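Local coordinates for membrane protein, putative (Geobacter sulfurreducens PCA, PDB 2QYB) that is of unproven function but may combine membrane transport with phosphatase activity in the full-length protein, of which this piece is the GAF domain, at residues L37-V51 with S55-P69. Residues are numbered along the deposited sequence; the frame is centred on the assembly and turned at random.
Sequences LAVIRLVDEKGVLRV and SGKGIAGIAGKDWEP
Arg41 reaches from strand 37-43 into the segment 55-69 and holds it by two backbone carbonyls. Its NE and NH2 both point at Lys65 O, which lies in the guanidinium plane, NH2 at 2.8 Å; NH2 also donates to Ala63 O at 3.1 Å, meeting that oxygen from above its carbonyl plane. The chain runs extended from CG to NE, which carries the group this far, and NE sits at the edge of the Trp67 ring, 3.5 Å from CD1, with the two planes 65° apart. A leucine in its place would probably leave both carbonyls without these donors and the turn 61-64 freer to shift.

Further along, Trp67 and Leu49 exchange backbone hydrogen bonds as a single antiparallel bridge. Asp66, beside it, splits its carboxylate: OD1 takes the amide of Val51 at 2.9 Å, whereas OD2 forms a salt bridge with Arg50 NE at 2.7 Å, though the hydrogen bond is bent and weak. Arg50 folds back at chi2 and chi3 (-82° and -38°), which returns its guanidinium to Asp66, and a water accepts from its NH1 and lies within donating distance of Asp66 OD1 and Val51 O.

Toward the other end apolar side chains join the backbone pairing. Val39 CG2 packs on Ile59 CD1 at 3.5 Å, and Leu37 CD2 rests on Ala63 CB at 3.8 Å. Ala38 and Ser55 pair through two backbone bonds, while the Ser55 hydroxyl is hydrogen-bonded to Asn27 of helix 10-32.

Phe79 of helix 74-81 touches Leu49 and Pro69, and Phe129 of strand 124-130 touches Leu37 and Ala63. The chain leaving the hairpin of strands 37-43 and 49-56, the latter at the sheet edge, thus folds back over the face opposite helix 10-32 and then runs antiparallel along the outer edge of strand 49-51, in the layered architecture of a GAF domain.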
loop_
_atom_site.group_PDB
_atom_site.type_symbol
_atom_site.label_atom_id
_atom_site.label_comp_id
_atom_site.label_asym_id
_atom_site.label_seq_id
_atom_site.Cartn_x
_atom_site.Cartn_y
_atom_site.Cartn_z
ATOM N N LEU A 37 2.413 6.526 -13.059
ATOM C CA LEU A 37 1.831 6.752 -11.729
ATOM C C LEU A 37 0.329 6.677 -11.861
ATOM O O LEU A 37 -0.197 7.051 -12.895
ATOM C CB LEU A 37 2.271 8.104 -11.154
ATOM C CG LEU A 37 1.727 8.515 -9.772
ATOM C CD1 LEU A 37 2.193 7.636 -8.594
ATOM C CD2 LEU A 37 2.139 9.979 -9.525
ATOM N N ALA A 38 -0.315 6.141 -10.816
ATOM C CA ALA A 38 -1.752 5.998 -10.728
ATOM C C ALA A 38 -2.128 6.240 -9.276
ATOM O O ALA A 38 -1.477 5.735 -8.387
ATOM C CB ALA A 38 -2.224 4.568 -11.191
ATOM N N VAL A 39 -3.203 6.976 -9.044
ATOM C CA VAL A 39 -3.642 7.292 -7.696
ATOM C C VAL A 39 -5.162 7.065 -7.644
ATOM O O VAL A 39 -5.859 7.407 -8.579
ATOM C CB VAL A 39 -3.253 8.780 -7.259
ATOM C CG1 VAL A 39 -3.533 9.022 -5.813
ATOM C CG2 VAL A 39 -1.790 9.100 -7.537
ATOM N N ILE A 40 -5.650 6.429 -6.584
ATOM C CA ILE A 40 -7.089 6.440 -6.240
ATOM C C ILE A 40 -7.281 7.386 -5.018
ATOM O O ILE A 40 -6.586 7.257 -4.020
ATOM C CB ILE A 40 -7.606 5.029 -5.892
ATOM C CG1 ILE A 40 -7.638 4.146 -7.136
ATOM C CG2 ILE A 40 -8.989 5.079 -5.235
ATOM C CD1 ILE A 40 -7.562 2.656 -6.823
ATOM N N ARG A 41 -8.208 8.328 -5.131
ATOM C CA ARG A 41 -8.677 9.103 -4.007
ATOM C C ARG A 41 -10.150 8.775 -3.747
ATOM O O ARG A 41 -10.918 8.568 -4.695
ATOM C CB ARG A 41 -8.548 10.602 -4.269
ATOM C CG ARG A 41 -7.138 11.033 -4.494
ATOM C CD ARG A 41 -7.098 12.527 -4.687
ATOM N NE ARG A 41 -5.729 13.038 -4.648
ATOM C CZ ARG A 41 -4.841 12.912 -5.641
ATOM N NH1 ARG A 41 -5.135 12.263 -6.765
ATOM N NH2 ARG A 41 -3.629 13.414 -5.506
ATOM N N LEU A 42 -10.520 8.760 -2.460
ATOM C CA LEU A 42 -11.903 8.577 -2.039
ATOM C C LEU A 42 -12.308 9.720 -1.131
ATOM O O LEU A 42 -11.507 10.234 -0.367
ATOM C CB LEU A 42 -12.090 7.225 -1.329
ATOM C CG LEU A 42 -11.728 5.978 -2.157
ATOM C CD1 LEU A 42 -11.847 4.599 -1.390
ATOM C CD2 LEU A 42 -12.509 5.957 -3.461
ATOM N N VAL A 43 -13.562 10.129 -1.230
ATOM C CA VAL A 43 -14.045 11.157 -0.365
ATOM C C VAL A 43 -14.110 10.614 1.051
ATOM O O VAL A 43 -14.533 9.483 1.256
ATOM C CB VAL A 43 -15.421 11.719 -0.799
ATOM C CG1 VAL A 43 -15.767 12.888 0.089
ATOM C CG2 VAL A 43 -15.376 12.210 -2.227
ATOM N N ASP A 44 -13.673 11.420 2.023
ATOM C CA ASP A 44 -13.832 11.072 3.424
ATOM C C ASP A 44 -15.150 11.698 3.891
ATOM O O ASP A 44 -15.812 12.388 3.120
ATOM C CB ASP A 44 -12.616 11.522 4.260
ATOM C CG ASP A 44 -12.468 13.042 4.341
ATOM O OD1 ASP A 44 -13.382 13.761 3.867
ATOM O OD2 ASP A 44 -11.449 13.518 4.903
ATOM N N GLU A 45 -15.525 11.433 5.140
ATOM C CA GLU A 45 -16.725 12.030 5.771
ATOM C C GLU A 45 -16.849 13.550 5.528
ATOM O O GLU A 45 -17.930 14.038 5.246
ATOM C CB GLU A 45 -16.767 11.771 7.300
ATOM C CG GLU A 45 -15.873 10.595 7.835
ATOM C CD GLU A 45 -14.399 11.011 8.064
ATOM O OE1 GLU A 45 -14.152 11.969 8.846
ATOM O OE2 GLU A 45 -13.496 10.387 7.463
ATOM N N LYS A 46 -15.741 14.286 5.607
ATOM C CA LYS A 46 -15.779 15.737 5.467
ATOM C C LYS A 46 -15.792 16.190 4.010
ATOM O O LYS A 46 -15.717 17.395 3.731
ATOM C CB LYS A 46 -14.596 16.363 6.209
ATOM C CG LYS A 46 -14.659 16.170 7.737
ATOM C CD LYS A 46 -13.985 14.857 8.192
ATOM C CE LYS A 46 -12.461 15.027 8.563
ATOM N NZ LYS A 46 -11.762 13.722 8.853
ATOM N N GLY A 47 -15.892 15.238 3.076
ATOM C CA GLY A 47 -15.868 15.559 1.632
ATOM C C GLY A 47 -14.505 15.791 0.953
ATOM O O GLY A 47 -14.470 16.133 -0.229
ATOM N N VAL A 48 -13.390 15.638 1.676
ATOM C CA VAL A 48 -12.056 15.752 1.076
ATOM C C VAL A 48 -11.693 14.456 0.276
ATOM O O VAL A 48 -11.958 13.336 0.729
ATOM C CB VAL A 48 -10.975 16.028 2.190
ATOM C CG1 VAL A 48 -9.532 16.091 1.605
ATOM C CG2 VAL A 48 -11.312 17.272 2.977
ATOM N N LEU A 49 -11.089 14.631 -0.902
ATOM C CA LEU A 49 -10.549 13.520 -1.705
ATOM C C LEU A 49 -9.186 13.090 -1.156
ATOM O O LEU A 49 -8.157 13.729 -1.408
ATOM C CB LEU A 49 -10.426 13.897 -3.184
ATOM C CG LEU A 49 -11.716 13.865 -4.016
ATOM C CD1 LEU A 49 -11.454 14.481 -5.376
ATOM C CD2 LEU A 49 -12.266 12.428 -4.170
ATOM N N ARG A 50 -9.210 12.013 -0.377
ATOM C CA ARG A 50 -8.055 11.501 0.296
ATOM C C ARG A 50 -7.393 10.433 -0.563
ATOM O O ARG A 50 -8.068 9.507 -1.041
ATOM C CB ARG A 50 -8.476 10.875 1.630
ATOM C CG ARG A 50 -9.091 11.835 2.672
ATOM C CD ARG A 50 -8.077 12.629 3.481
ATOM N NE ARG A 50 -6.892 11.833 3.821
ATOM C CZ ARG A 50 -6.686 11.123 4.945
ATOM N NH1 ARG A 50 -5.554 10.429 5.072
ATOM N NH2 ARG A 50 -7.585 11.071 5.929
ATOM N N VAL A 51 -6.071 10.526 -0.693
ATOM C CA VAL A 51 -5.269 9.436 -1.273
ATOM C C VAL A 51 -5.359 8.141 -0.453
ATOM O O VAL A 51 -4.976 8.090 0.745
ATOM C CB VAL A 51 -3.788 9.794 -1.404
ATOM C CG1 VAL A 51 -3.029 8.603 -1.980
ATOM C CG2 VAL A 51 -3.626 11.073 -2.248
ATOM N N SER A 55 0.190 3.564 -7.193
ATOM C CA SER A 55 1.247 2.677 -7.684
ATOM C C SER A 55 2.197 3.527 -8.535
ATOM O O SER A 55 1.786 4.511 -9.065
ATOM C CB SER A 55 0.672 1.484 -8.473
ATOM O OG SER A 55 1.700 0.571 -8.901
ATOM N N GLY A 56 3.460 3.139 -8.631
ATOM C CA GLY A 56 4.459 3.947 -9.306
ATOM C C GLY A 56 5.084 4.977 -8.364
ATOM O O GLY A 56 4.730 5.082 -7.182
ATOM N N LYS A 57 5.995 5.767 -8.901
ATOM C CA LYS A 57 6.710 6.767 -8.110
ATOM C C LYS A 57 6.249 8.167 -8.478
ATOM O O LYS A 57 5.790 8.383 -9.567
ATOM C CB LYS A 57 8.238 6.595 -8.268
ATOM C CG LYS A 57 8.731 6.128 -9.658
ATOM C CD LYS A 57 10.256 5.985 -9.710
ATOM C CE LYS A 57 10.823 6.432 -11.065
ATOM N NZ LYS A 57 12.029 5.638 -11.461
ATOM N N GLY A 58 6.345 9.097 -7.532
ATOM C CA GLY A 58 5.807 10.463 -7.653
ATOM C C GLY A 58 4.770 10.860 -6.603
ATOM O O GLY A 58 4.351 12.019 -6.556
ATOM N N ILE A 59 4.328 9.931 -5.754
ATOM C CA ILE A 59 3.322 10.293 -4.731
ATOM C C ILE A 59 3.802 11.364 -3.716
ATOM O O ILE A 59 2.981 12.070 -3.105
ATOM C CB ILE A 59 2.823 9.052 -3.932
ATOM C CG1 ILE A 59 1.312 9.193 -3.583
ATOM C CG2 ILE A 59 3.728 8.778 -2.644
ATOM C CD1 ILE A 59 0.382 9.233 -4.779
ATOM N N ALA A 60 5.120 11.478 -3.537
ATOM C CA ALA A 60 5.692 12.444 -2.611
ATOM C C ALA A 60 5.821 13.853 -3.248
ATOM O O ALA A 60 6.282 14.791 -2.588
ATOM C CB ALA A 60 7.062 11.935 -2.088
ATOM N N GLY A 61 5.413 13.980 -4.520
ATOM C CA GLY A 61 5.391 15.276 -5.229
ATOM C C GLY A 61 4.004 15.756 -5.687
ATOM O O GLY A 61 3.000 15.583 -4.974
ATOM N N ILE A 62 3.979 16.358 -6.886
ATOM C CA ILE A 62 2.884 17.223 -7.374
ATOM C C ILE A 62 1.542 16.514 -7.503
ATOM O O ILE A 62 0.485 17.102 -7.221
ATOM C CB ILE A 62 3.227 17.874 -8.775
ATOM C CG1 ILE A 62 2.510 19.208 -8.967
ATOM C CG2 ILE A 62 2.890 16.927 -9.938
ATOM C CD1 ILE A 62 3.183 20.316 -8.208
ATOM N N ALA A 63 1.603 15.252 -7.931
ATOM C CA ALA A 63 0.434 14.452 -8.205
ATOM C C ALA A 63 -0.065 13.698 -6.958
ATOM O O ALA A 63 -0.985 12.879 -7.067
ATOM C CB ALA A 63 0.756 13.475 -9.349
ATOM N N GLY A 64 0.468 14.011 -5.770
ATOM C CA GLY A 64 0.270 13.131 -4.596
ATOM C C GLY A 64 -0.539 13.535 -3.346
ATOM O O GLY A 64 -0.603 12.722 -2.345
ATOM N N LYS A 65 -1.143 14.736 -3.347
ATOM C CA LYS A 65 -1.774 15.251 -2.115
ATOM C C LYS A 65 -3.280 14.950 -1.986
ATOM O O LYS A 65 -3.911 14.491 -2.902
ATOM C CB LYS A 65 -1.529 16.756 -1.986
ATOM C CG LYS A 65 -0.045 17.106 -1.895
ATOM C CD LYS A 65 0.241 18.527 -2.326
ATOM C CE LYS A 65 1.713 18.867 -2.158
ATOM N NZ LYS A 65 1.913 20.250 -1.608
ATOM N N ASP A 66 -3.848 15.257 -0.829
ATOM C CA ASP A 66 -5.280 15.221 -0.655
ATOM C C ASP A 66 -5.933 16.492 -1.218
ATOM O O ASP A 66 -5.340 17.572 -1.132
ATOM C CB ASP A 66 -5.587 15.043 0.834
ATOM C CG ASP A 66 -5.154 13.677 1.360
ATOM O OD1 ASP A 66 -4.825 12.769 0.554
ATOM O OD2 ASP A 66 -5.153 13.526 2.592
ATOM N N TRP A 67 -7.129 16.370 -1.811
ATOM C CA TRP A 67 -7.804 17.529 -2.426
ATOM C C TRP A 67 -9.247 17.773 -1.968
ATOM O O TRP A 67 -10.132 16.899 -2.069
ATOM C CB TRP A 67 -7.736 17.446 -3.970
ATOM C CG TRP A 67 -6.317 17.571 -4.420
ATOM C CD1 TRP A 67 -5.423 16.558 -4.577
ATOM C CD2 TRP A 67 -5.586 18.790 -4.655
ATOM N NE1 TRP A 67 -4.205 17.050 -4.929
ATOM C CE2 TRP A 67 -4.270 18.419 -5.002
ATOM C CE3 TRP A 67 -5.927 20.154 -4.632
ATOM C CZ2 TRP A 67 -3.261 19.364 -5.295
ATOM C CZ3 TRP A 67 -4.927 21.104 -4.957
ATOM C CH2 TRP A 67 -3.606 20.695 -5.278
ATOM N N GLU A 68 -9.471 18.983 -1.450
ATOM C CA GLU A 68 -10.814 19.571 -1.426
ATOM C C GLU A 68 -11.213 19.862 -2.885
ATOM O O GLU A 68 -10.571 20.688 -3.579
ATOM C CB GLU A 68 -10.862 20.850 -0.606
ATOM C CG GLU A 68 -10.354 20.675 0.827
ATOM C CD GLU A 68 -10.691 21.842 1.750
ATOM O OE1 GLU A 68 -11.078 22.935 1.270
ATOM O OE2 GLU A 68 -10.555 21.647 2.967
ATOM N N PRO A 69 -12.270 19.176 -3.359
ATOM C CA PRO A 69 -12.619 19.329 -4.765
ATOM C C PRO A 69 -13.046 20.770 -5.074
ATOM O O PRO A 69 -13.764 21.404 -4.288
ATOM C CB PRO A 69 -13.748 18.315 -4.973
ATOM C CG PRO A 69 -14.295 18.073 -3.636
ATOM C CD PRO A 69 -13.195 18.281 -2.643
HETATM O O HOH W 1 -4.585 10.258 2.329
#